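Local coordinates for high choriolytic enzyme 1 (Oryzias latipes, PDB 3VTG), which is a zinc-dependent endopeptidase of the astacin family that breaks down the inner layer of the fish egg envelope at hatching, at residues Thr37-Gly40 and Ala41-Ala44; Ile122-Glu125 and Asn126-Pro129; Thr191-Asn194 and Val195-Cys199. One frame throughout, in Å; residues are numbered along the deposited sequence.

Contact 1: Thr37-Gly40 and Ala41-Ala44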
ATOM      1  N   THR A  37       0.907  13.592  11.883  1.00  9.41           N
ATOM      2  CA  THR A  37       0.110  13.126  10.747  1.00  9.36           C
ATOM      3  C   THR A  37       0.465  11.686  10.378  1.00  9.32           C
ATOM      4  O   THR A  37      -0.422  10.850  10.176  1.00  9.22           O
ATOM      5  CB  THR A  37       0.253  14.067   9.530  1.00  9.44           C
ATOM      6  OG1 THR A  37      -0.235  15.367   9.880  1.00  9.62           O
ATOM      7  CG2 THR A  37      -0.541  13.552   8.331  1.00  9.49           C
ATOM      8  N   ILE A  38       1.762  11.401  10.314  1.00  9.21           N
ATOM      9  CA  ILE A  38       2.251  10.058  10.009  1.00  9.22           C
ATOM     10  C   ILE A  38       1.802   9.062  11.083  1.00  9.34           C
ATOM     11  O   ILE A  38       1.276   7.994  10.764  1.00  9.20           O
ATOM     12  CB  ILE A  38       3.787  10.041   9.837  1.00  9.21           C
ATOM     13  CG1 ILE A  38       4.192  10.907   8.637  1.00  9.27           C
ATOM     14  CG2 ILE A  38       4.303   8.612   9.670  1.00  9.16           C
ATOM     15  CD1 ILE A  38       5.630  11.388   8.666  1.00  9.34           C
ATOM     16  N   GLU A  39       1.982   9.425  12.352  1.00  9.52           N
ATOM     17  CA  GLU A  39       1.596   8.540  13.449  1.00  9.94           C
ATOM     18  C   GLU A  39       0.075   8.366  13.525  1.00  9.88           C
ATOM     19  O   GLU A  39      -0.414   7.296  13.889  1.00  9.92           O
ATOM     20  CB  GLU A  39       2.207   9.004  14.780  1.00 10.42           C
ATOM     21  CG  GLU A  39       3.731   8.870  14.815  1.00 10.93           C
ATOM     22  CD  GLU A  39       4.358   9.104  16.184  1.00 11.31           C
ATOM     23  OE1 GLU A  39       3.798   9.884  16.987  1.00 11.96           O
ATOM     24  OE2 GLU A  39       5.434   8.517  16.456  1.00 11.59           O
ATOM     25  N   GLY A  40      -0.668   9.408  13.153  1.00  9.93           N
ATOM     26  CA  GLY A  40      -2.126   9.331  13.064  1.00 10.15           C
ATOM     27  C   GLY A  40      -2.584   8.297  12.049  1.00 10.09           C
ATOM     28  O   GLY A  40      -3.496   7.511  12.318  1.00 10.37           O
ATOM     29  N   ALA A  41      -1.940   8.293  10.883  1.00  9.94           N
ATOM     30  CA  ALA A  41      -2.229   7.313   9.840  1.00  9.87           C
ATOM     31  C   ALA A  41      -1.910   5.893  10.297  1.00  9.85           C
ATOM     32  O   ALA A  41      -2.638   4.955   9.977  1.00  9.71           O
ATOM     33  CB  ALA A  41      -1.473   7.650   8.567  1.00  9.86           C
ATOM     34  N   MET A  42      -0.831   5.748  11.063  1.00  9.72           N
ATOM     35  CA  MET A  42      -0.436   4.451  11.614  1.00  9.85           C
ATOM     36  C   MET A  42      -1.489   3.890  12.558  1.00 10.16           C
ATOM     37  O   MET A  42      -1.690   2.674  12.617  1.00 10.16           O
ATOM     38  CB  MET A  42       0.897   4.565  12.343  1.00  9.68           C
ATOM     39  CG  MET A  42       2.079   4.749  11.415  1.00  9.51           C
ATOM     40  SD  MET A  42       3.559   5.207  12.324  1.00  9.39           S
ATOM     41  CE  MET A  42       4.773   4.998  11.026  1.00  9.57           C
ATOM     42  N   ARG A  43      -2.170   4.774  13.287  1.00 10.65           N
ATOM     43  CA  ARG A  43      -3.211   4.359  14.224  1.00 11.13           C
ATOM     44  C   ARG A  43      -4.412   3.707  13.546  1.00 11.03           C
ATOM     45  O   ARG A  43      -5.155   2.968  14.186  1.00 11.09           O
ATOM     46  CB  ARG A  43      -3.665   5.528  15.101  1.00 11.90           C
ATOM     47  CG  ARG A  43      -2.712   5.853  16.240  1.00 12.61           C
ATOM     48  CD  ARG A  43      -3.366   6.730  17.301  1.00 13.08           C
ATOM     49  NE  ARG A  43      -3.798   8.028  16.783  1.00 13.47           N
ATOM     50  CZ  ARG A  43      -3.004   9.083  16.619  1.00 13.63           C
ATOM     51  NH1 ARG A  43      -1.712   9.019  16.922  1.00 13.91           N
ATOM     52  NH2 ARG A  43      -3.504  10.211  16.142  1.00 13.69           N
ATOM     53  N   ALA A  44      -4.590   3.972  12.252  1.00 10.89           N
ATOM     54  CA  ALA A  44      -5.696   3.396  11.482  1.00 10.86           C
ATOM     55  C   ALA A  44      -5.663   1.867  11.441  1.00 10.71           C
ATOM     56  O   ALA A  44      -6.669   1.224  11.148  1.00 10.81           O
ATOM     57  CB  ALA A  44      -5.715   3.966  10.070  1.00 10.99           C
TER
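Ala41, Met42 and Arg43 give their backbone N-H groups to the carbonyl oxygens of Thr37, Ile38 and Glu39, three successive i to i+4 bonds of helix 32-43, each 3.1 Å from N to O. Arg43 N also has a weak bond, bent to 126°, to Gly40 O, so its N-H is shared between two carbonyls.

The side chains sort themselves by face. On the buried side Ile38 and Met42 run alongside each other, and the methyl Ile38 CG2 meets the terminal Met42 CE at 3.9 Å. Met42 CG lies anti to its own carbonyl carbon (chi1 -72°) and the chain beyond is extended, which carries the sulfur past the backbone of Glu39 and brings CE to the isoleucine branch. Ala41 turns its methyl to helix 94-105, where it touches Ser94 and Ile97.

On the other side Arg43 bends back at chi3 (-61°), laying one face of its guanidinium against Gly40 CA, which sits toward the rim of the group; NH2 stands 3.5 Å from Gly40 CA. The carboxylate of Glu39 is engaged elsewhere, with OE2 held by the hydroxyl of Tyr24 and by a salt bridge to Arg55, and its OE1 remains 5.6 Å from Arg43 NH1.

Opposite charges one turn apart therefore need not pair: Glu39 spends its charge on the neighbouring strands, and at this separation any attraction to Arg43 is probably long-range and weak.

Contact 2: Ile122-Glu125 and Asn126-Pro129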
ATOM      1  N   ILE A 122      -6.804  -2.200 -19.084  1.00  9.09           N
ATOM      2  CA  ILE A 122      -5.669  -1.284 -19.077  1.00  9.00           C
ATOM      3  C   ILE A 122      -5.548  -0.685 -20.474  1.00  9.01           C
ATOM      4  O   ILE A 122      -5.336  -1.409 -21.453  1.00  9.20           O
ATOM      5  CB  ILE A 122      -4.348  -1.985 -18.670  1.00  8.92           C
ATOM      6  CG1 ILE A 122      -4.500  -2.761 -17.348  1.00  8.93           C
ATOM      7  CG2 ILE A 122      -3.202  -0.983 -18.604  1.00  8.90           C
ATOM      8  CD1 ILE A 122      -4.958  -1.945 -16.149  1.00  8.93           C
ATOM      9  N   ASN A 123      -5.701   0.633 -20.563  1.00  9.00           N
ATOM     10  CA  ASN A 123      -5.616   1.323 -21.847  1.00  9.11           C
ATOM     11  C   ASN A 123      -4.188   1.797 -22.100  1.00  9.16           C
ATOM     12  O   ASN A 123      -3.849   2.969 -21.883  1.00  9.06           O
ATOM     13  CB  ASN A 123      -6.621   2.473 -21.911  1.00  8.94           C
ATOM     14  CG  ASN A 123      -8.023   2.046 -21.507  1.00  8.93           C
ATOM     15  OD1 ASN A 123      -8.578   1.084 -22.044  1.00  9.05           O
ATOM     16  ND2 ASN A 123      -8.600   2.760 -20.553  1.00  8.89           N
ATOM     17  N   TRP A 124      -3.363   0.860 -22.562  1.00  9.34           N
ATOM     18  CA  TRP A 124      -1.926   1.065 -22.733  1.00  9.66           C
ATOM     19  C   TRP A 124      -1.559   2.288 -23.526  1.00 10.01           C
ATOM     20  O   TRP A 124      -0.639   3.008 -23.151  1.00 10.06           O
ATOM     21  CB  TRP A 124      -1.285  -0.181 -23.338  1.00  9.65           C
ATOM     22  CG  TRP A 124      -1.469  -1.408 -22.479  1.00  9.52           C
ATOM     23  CD1 TRP A 124      -2.374  -2.449 -22.666  1.00  9.52           C
ATOM     24  CD2 TRP A 124      -0.737  -1.754 -21.252  1.00  9.48           C
ATOM     25  NE1 TRP A 124      -2.252  -3.390 -21.673  1.00  9.54           N
ATOM     26  CE2 TRP A 124      -1.291  -3.034 -20.791  1.00  9.45           C
ATOM     27  CE3 TRP A 124       0.281  -1.155 -20.516  1.00  9.48           C
ATOM     28  CZ2 TRP A 124      -0.824  -3.667 -19.646  1.00  9.51           C
ATOM     29  CZ3 TRP A 124       0.740  -1.802 -19.362  1.00  9.51           C
ATOM     30  CH2 TRP A 124       0.198  -3.026 -18.940  1.00  9.56           C
ATOM     31  N   GLU A 125      -2.290   2.549 -24.610  1.00 10.47           N
ATOM     32  CA  GLU A 125      -2.010   3.701 -25.471  1.00 10.99           C
ATOM     33  C   GLU A 125      -2.218   5.051 -24.767  1.00 10.59           C
ATOM     34  O   GLU A 125      -1.715   6.076 -25.226  1.00 10.98           O
ATOM     35  CB  GLU A 125      -2.824   3.627 -26.773  1.00 12.24           C
ATOM     36  CG  GLU A 125      -4.324   3.847 -26.619  1.00 13.87           C
ATOM     37  CD  GLU A 125      -5.104   3.619 -27.906  1.00 14.92           C
ATOM     38  OE1 GLU A 125      -4.481   3.414 -28.972  1.00 16.16           O
ATOM     39  OE2 GLU A 125      -6.354   3.649 -27.853  1.00 16.35           O
ATOM     40  N   ASN A 126      -2.946   5.039 -23.649  1.00  9.90           N
ATOM     41  CA  ASN A 126      -3.225   6.256 -22.879  1.00  9.49           C
ATOM     42  C   ASN A 126      -2.240   6.526 -21.746  1.00  9.22           C
ATOM     43  O   ASN A 126      -2.357   7.537 -21.051  1.00  9.17           O
ATOM     44  CB  ASN A 126      -4.638   6.207 -22.291  1.00  9.34           C
ATOM     45  CG  ASN A 126      -5.717   6.323 -23.343  1.00  9.34           C
ATOM     46  OD1 ASN A 126      -5.450   6.678 -24.490  1.00  9.46           O
ATOM     47  ND2 ASN A 126      -6.950   6.032 -22.950  1.00  9.07           N
ATOM     48  N   ILE A 127      -1.277   5.627 -21.566  1.00  8.96           N
ATOM     49  CA  ILE A 127      -0.383   5.676 -20.411  1.00  8.80           C
ATOM     50  C   ILE A 127       0.990   6.231 -20.776  1.00  8.78           C
ATOM     51  O   ILE A 127       1.563   5.869 -21.804  1.00  8.87           O
ATOM     52  CB  ILE A 127      -0.249   4.280 -19.754  1.00  8.69           C
ATOM     53  CG1 ILE A 127      -1.634   3.759 -19.355  1.00  8.69           C
ATOM     54  CG2 ILE A 127       0.682   4.328 -18.546  1.00  8.74           C
ATOM     55  CD1 ILE A 127      -1.660   2.328 -18.861  1.00  8.77           C
ATOM     56  N   ILE A 128       1.504   7.122 -19.931  1.00  8.69           N
ATOM     57  CA  ILE A 128       2.868   7.621 -20.065  1.00  8.62           C
ATOM     58  C   ILE A 128       3.797   6.407 -20.181  1.00  8.59           C
ATOM     59  O   ILE A 128       3.836   5.579 -19.269  1.00  8.40           O
ATOM     60  CB  ILE A 128       3.257   8.505 -18.857  1.00  8.69           C
ATOM     61  CG1 ILE A 128       2.378   9.765 -18.813  1.00  8.82           C
ATOM     62  CG2 ILE A 128       4.734   8.877 -18.914  1.00  8.76           C
ATOM     63  CD1 ILE A 128       2.430  10.522 -17.500  1.00  9.04           C
ATOM     64  N   PRO A 129       4.518   6.277 -21.317  1.00  8.56           N
ATOM     65  CA  PRO A 129       5.294   5.055 -21.568  1.00  8.60           C
ATOM     66  C   PRO A 129       6.227   4.642 -20.428  1.00  8.66           C
ATOM     67  O   PRO A 129       6.251   3.469 -20.054  1.00  8.74           O
ATOM     68  CB  PRO A 129       6.082   5.407 -22.830  1.00  8.60           C
ATOM     69  CG  PRO A 129       5.156   6.311 -23.568  1.00  8.69           C
ATOM     70  CD  PRO A 129       4.526   7.166 -22.497  1.00  8.60           C
TER
HETATM   71  O   HOH W   1       2.108   3.107 -22.374  1.00 17.66           O
HETATM   72  O   HOH W   2      -7.036   5.955 -26.560  1.00 16.54           O
HETATM   73  O   HOH W   3      -3.759   8.193 -26.459  1.00 20.51           O
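Asn126 N and Ile127 N close a short 3-10 turn by bonding back to Asn123 O at 2.9 Å and Trp124 O at 3.1 Å. In both bonds the donor stands above the carbonyl plane, by 59° at Trp124 O.

Water supplies a second set of links. One molecule donates to both Trp124 O and Ile127 O; two others donate to Asn126 OD1, one of them also reaching Glu125 OE2 and the other Glu125 O. The Glu125 and Asn126 side chains point the same way, the carboxylate and amide planes 27° apart, and the first of these two waters joins them.

Apolar contact is made by Ile127 CD1, which meets Ile122 CG2 at 3.7 Å and Trp124 CE3 more distantly. The same Ile122 methyl sits over the centre of one indole face, 3.5 Å above its plane.

Replacing Asn126 by an alanine would probably leave two bridging waters without their shared acceptor and Asp167 O without one of its amide donors.

The turn follows directly on strand 120-122. Asn123 ND2 and Asn126 ND2 both bond to Asp167 O, and Asn123 ND2 also to Thr170 OG1, tying the turn to the chain entering and forming the antiparallel partner strand 169-171.

Contact 3: Thr191-Asn194 and Val195-Cys199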
ATOM      1  N   THR A 191      -9.352  -7.071   5.747  1.00  8.91           N
ATOM      2  CA  THR A 191      -9.437  -8.529   5.754  1.00  9.03           C
ATOM      3  C   THR A 191      -8.122  -9.154   5.276  1.00  8.87           C
ATOM      4  O   THR A 191      -7.622 -10.105   5.881  1.00  8.99           O
ATOM      5  CB  THR A 191     -10.626  -9.024   4.903  1.00  9.19           C
ATOM      6  OG1 THR A 191     -11.847  -8.506   5.448  1.00  9.67           O
ATOM      7  CG2 THR A 191     -10.697 -10.552   4.883  1.00  9.28           C
ATOM      8  N   ARG A 192      -7.555  -8.599   4.206  1.00  8.72           N
ATOM      9  CA  ARG A 192      -6.302  -9.100   3.645  1.00  8.76           C
ATOM     10  C   ARG A 192      -5.142  -9.049   4.638  1.00  8.73           C
ATOM     11  O   ARG A 192      -4.379 -10.007   4.744  1.00  8.69           O
ATOM     12  CB  ARG A 192      -5.936  -8.338   2.373  1.00  8.83           C
ATOM     13  CG  ARG A 192      -6.806  -8.682   1.179  1.00  8.95           C
ATOM     14  CD  ARG A 192      -6.697  -7.590   0.137  1.00  9.00           C
ATOM     15  NE  ARG A 192      -7.607  -7.816  -0.979  1.00  9.02           N
ATOM     16  CZ  ARG A 192      -7.768  -6.974  -1.993  1.00  9.17           C
ATOM     17  NH1 ARG A 192      -7.096  -5.830  -2.034  1.00  9.24           N
ATOM     18  NH2 ARG A 192      -8.616  -7.274  -2.965  1.00  9.26           N
ATOM     19  N   ILE A 193      -5.018  -7.934   5.358  1.00  8.86           N
ATOM     20  CA  ILE A 193      -4.012  -7.806   6.412  1.00  9.06           C
ATOM     21  C   ILE A 193      -4.196  -8.920   7.446  1.00  9.12           C
ATOM     22  O   ILE A 193      -3.240  -9.608   7.809  1.00  8.96           O
ATOM     23  CB  ILE A 193      -4.077  -6.424   7.099  1.00  8.99           C
ATOM     24  CG1 ILE A 193      -3.704  -5.307   6.110  1.00  8.96           C
ATOM     25  CG2 ILE A 193      -3.177  -6.390   8.332  1.00  9.04           C
ATOM     26  CD1 ILE A 193      -4.112  -3.914   6.555  1.00  9.00           C
ATOM     27  N   ASN A 194      -5.438  -9.107   7.885  1.00  9.38           N
ATOM     28  CA  ASN A 194      -5.759 -10.098   8.907  1.00  9.80           C
ATOM     29  C   ASN A 194      -5.511 -11.539   8.467  1.00  9.85           C
ATOM     30  O   ASN A 194      -5.086 -12.366   9.270  1.00 10.08           O
ATOM     31  CB  ASN A 194      -7.191  -9.910   9.416  1.00 10.19           C
ATOM     32  CG  ASN A 194      -7.353  -8.654  10.255  1.00 10.49           C
ATOM     33  OD1 ASN A 194      -8.431  -8.067  10.313  1.00 11.17           O
ATOM     34  ND2 ASN A 194      -6.281  -8.237  10.912  1.00 10.74           N
ATOM     35  N   VAL A 195      -5.766 -11.834   7.195  1.00  9.88           N
ATOM     36  CA  VAL A 195      -5.502 -13.167   6.655  1.00  9.95           C
ATOM     37  C   VAL A 195      -3.994 -13.406   6.503  1.00 10.03           C
ATOM     38  O   VAL A 195      -3.475 -14.426   6.958  1.00 10.16           O
ATOM     39  CB  VAL A 195      -6.250 -13.421   5.325  1.00  9.85           C
ATOM     40  CG1 VAL A 195      -5.855 -14.765   4.730  1.00  9.80           C
ATOM     41  CG2 VAL A 195      -7.758 -13.378   5.538  1.00  9.87           C
ATOM     42  N   LEU A 196      -3.291 -12.453   5.889  1.00 10.02           N
ATOM     43  CA  LEU A 196      -1.852 -12.585   5.659  1.00 10.22           C
ATOM     44  C   LEU A 196      -1.065 -12.743   6.963  1.00 10.29           C
ATOM     45  O   LEU A 196      -0.167 -13.583   7.060  1.00 10.46           O
ATOM     46  CB  LEU A 196      -1.320 -11.396   4.849  1.00 10.28           C
ATOM     47  CG  LEU A 196       0.165 -11.407   4.465  1.00 10.45           C
ATOM     48  CD1 LEU A 196       0.509 -12.578   3.556  1.00 10.63           C
ATOM     49  CD2 LEU A 196       0.561 -10.094   3.809  1.00 10.52           C
ATOM     50  N   TYR A 197      -1.419 -11.937   7.960  1.00 10.34           N
ATOM     51  CA  TYR A 197      -0.716 -11.946   9.238  1.00 10.62           C
ATOM     52  C   TYR A 197      -1.405 -12.791  10.307  1.00 11.32           C
ATOM     53  O   TYR A 197      -1.005 -12.766  11.466  1.00 11.65           O
ATOM     54  CB  TYR A 197      -0.452 -10.512   9.709  1.00 10.19           C
ATOM     55  CG  TYR A 197       0.651  -9.868   8.906  1.00  9.73           C
ATOM     56  CD1 TYR A 197       1.987 -10.099   9.226  1.00  9.55           C
ATOM     57  CD2 TYR A 197       0.364  -9.063   7.803  1.00  9.58           C
ATOM     58  CE1 TYR A 197       3.008  -9.536   8.483  1.00  9.45           C
ATOM     59  CE2 TYR A 197       1.384  -8.492   7.054  1.00  9.36           C
ATOM     60  CZ  TYR A 197       2.703  -8.733   7.401  1.00  9.39           C
ATOM     61  OH  TYR A 197       3.738  -8.182   6.679  1.00  9.26           O
ATOM     62  N   ASN A 198      -2.423 -13.552   9.904  1.00 12.10           N
ATOM     63  CA  ASN A 198      -3.149 -14.466  10.797  1.00 12.84           C
ATOM     64  C   ASN A 198      -3.589 -13.799  12.105  1.00 12.93           C
ATOM     65  O   ASN A 198      -3.383 -14.336  13.198  1.00 12.89           O
ATOM     66  CB  ASN A 198      -2.328 -15.740  11.060  1.00 13.64           C
ATOM     67  CG  ASN A 198      -3.167 -16.875  11.623  1.00 14.43           C
ATOM     68  OD1 ASN A 198      -4.337 -17.033  11.277  1.00 15.48           O
ATOM     69  ND2 ASN A 198      -2.564 -17.677  12.497  1.00 15.12           N
ATOM     70  N   CYS A 199      -4.194 -12.621  11.984  1.00 13.03           N
ATOM     71  CA  CYS A 199      -4.658 -11.873  13.148  1.00 13.60           C
ATOM     72  C   CYS A 199      -5.930 -12.484  13.713  1.00 14.97           C
ATOM     73  O   CYS A 199      -6.896 -12.721  12.980  1.00 15.51           O
ATOM     74  CB  CYS A 199      -4.913 -10.409  12.795  1.00 12.57           C
ATOM     75  SG  CYS A 199      -3.508  -9.510  12.102  1.00 11.47           S
TER
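A Schellman motif ends helix 187-196, the last helix of this astacin protease domain, and leads straight into a half-cystine. Asn198 is its C-prime residue, with positive phi (49°), and this reversal lets Cys199 N turn back to Asn194 O at 2.9 Å, in the carbonyl plane and on a lone pair. The companion bond of the motif, Asn198 N to Val195 O, is weak.

Upstream the helix is regular: Val195 N, Leu196 N and Tyr197 N bond to the carbonyls of Thr191, Arg192 and Ile193, the Leu196 bond being nearly straight at 169°. Along one side Thr191 and Val195 lie side by side, their CG2 methyls 4.1 Å apart. Val195 CG2 also comes to 3.3 Å from Thr191 O, because it stands beside the backbone N while CG1 takes the position anti to it (chi1 175°).

The Tyr197 ring extends across the helix end, and Ile193 O lies at its edge, in plane, 3.6 Å from CD2. Ile193 CG2 approaches the same CD2 at 4.5 Å, and both residues pack on Ile51 of strand 51-55. The phenol OH is bonded to Leu105 O at the end of helix 94-105, while Arg192 extends away from the segment 195-199, its guanidinium paired with Glu110 and its NE bonded to Thr145.

Cys199 points its CB back toward the helix, with SG 4.0 Å from Asn194 CA. The pattern is that of a Schellman C-cap, after which the penultimate residue, Cys199, forms its disulfide with Cys50 just before strand 51-55.

In the fold
The three contacts follow one another along the chain, each local and none touching another: one along a helix, one in a 3-10 turn, one at a helix C-terminus. Contact 1 lies on helix 32-43, within the beta-alpha-beta unit formed with strands 20-26 and 51-55. Contact 3, on helix 187-196, is centred about 19 Å from it; both pack against helix 94-105, which carries the zinc ligands His99 and His103. Contact 2 stands apart beside the small sheet 120-122/169-171, its centre about 34 Å from contact 1 and 33 Å from contact 3, across the centre of the chain, and approaches the third ligand, His109, only to about 9 Å between side chains.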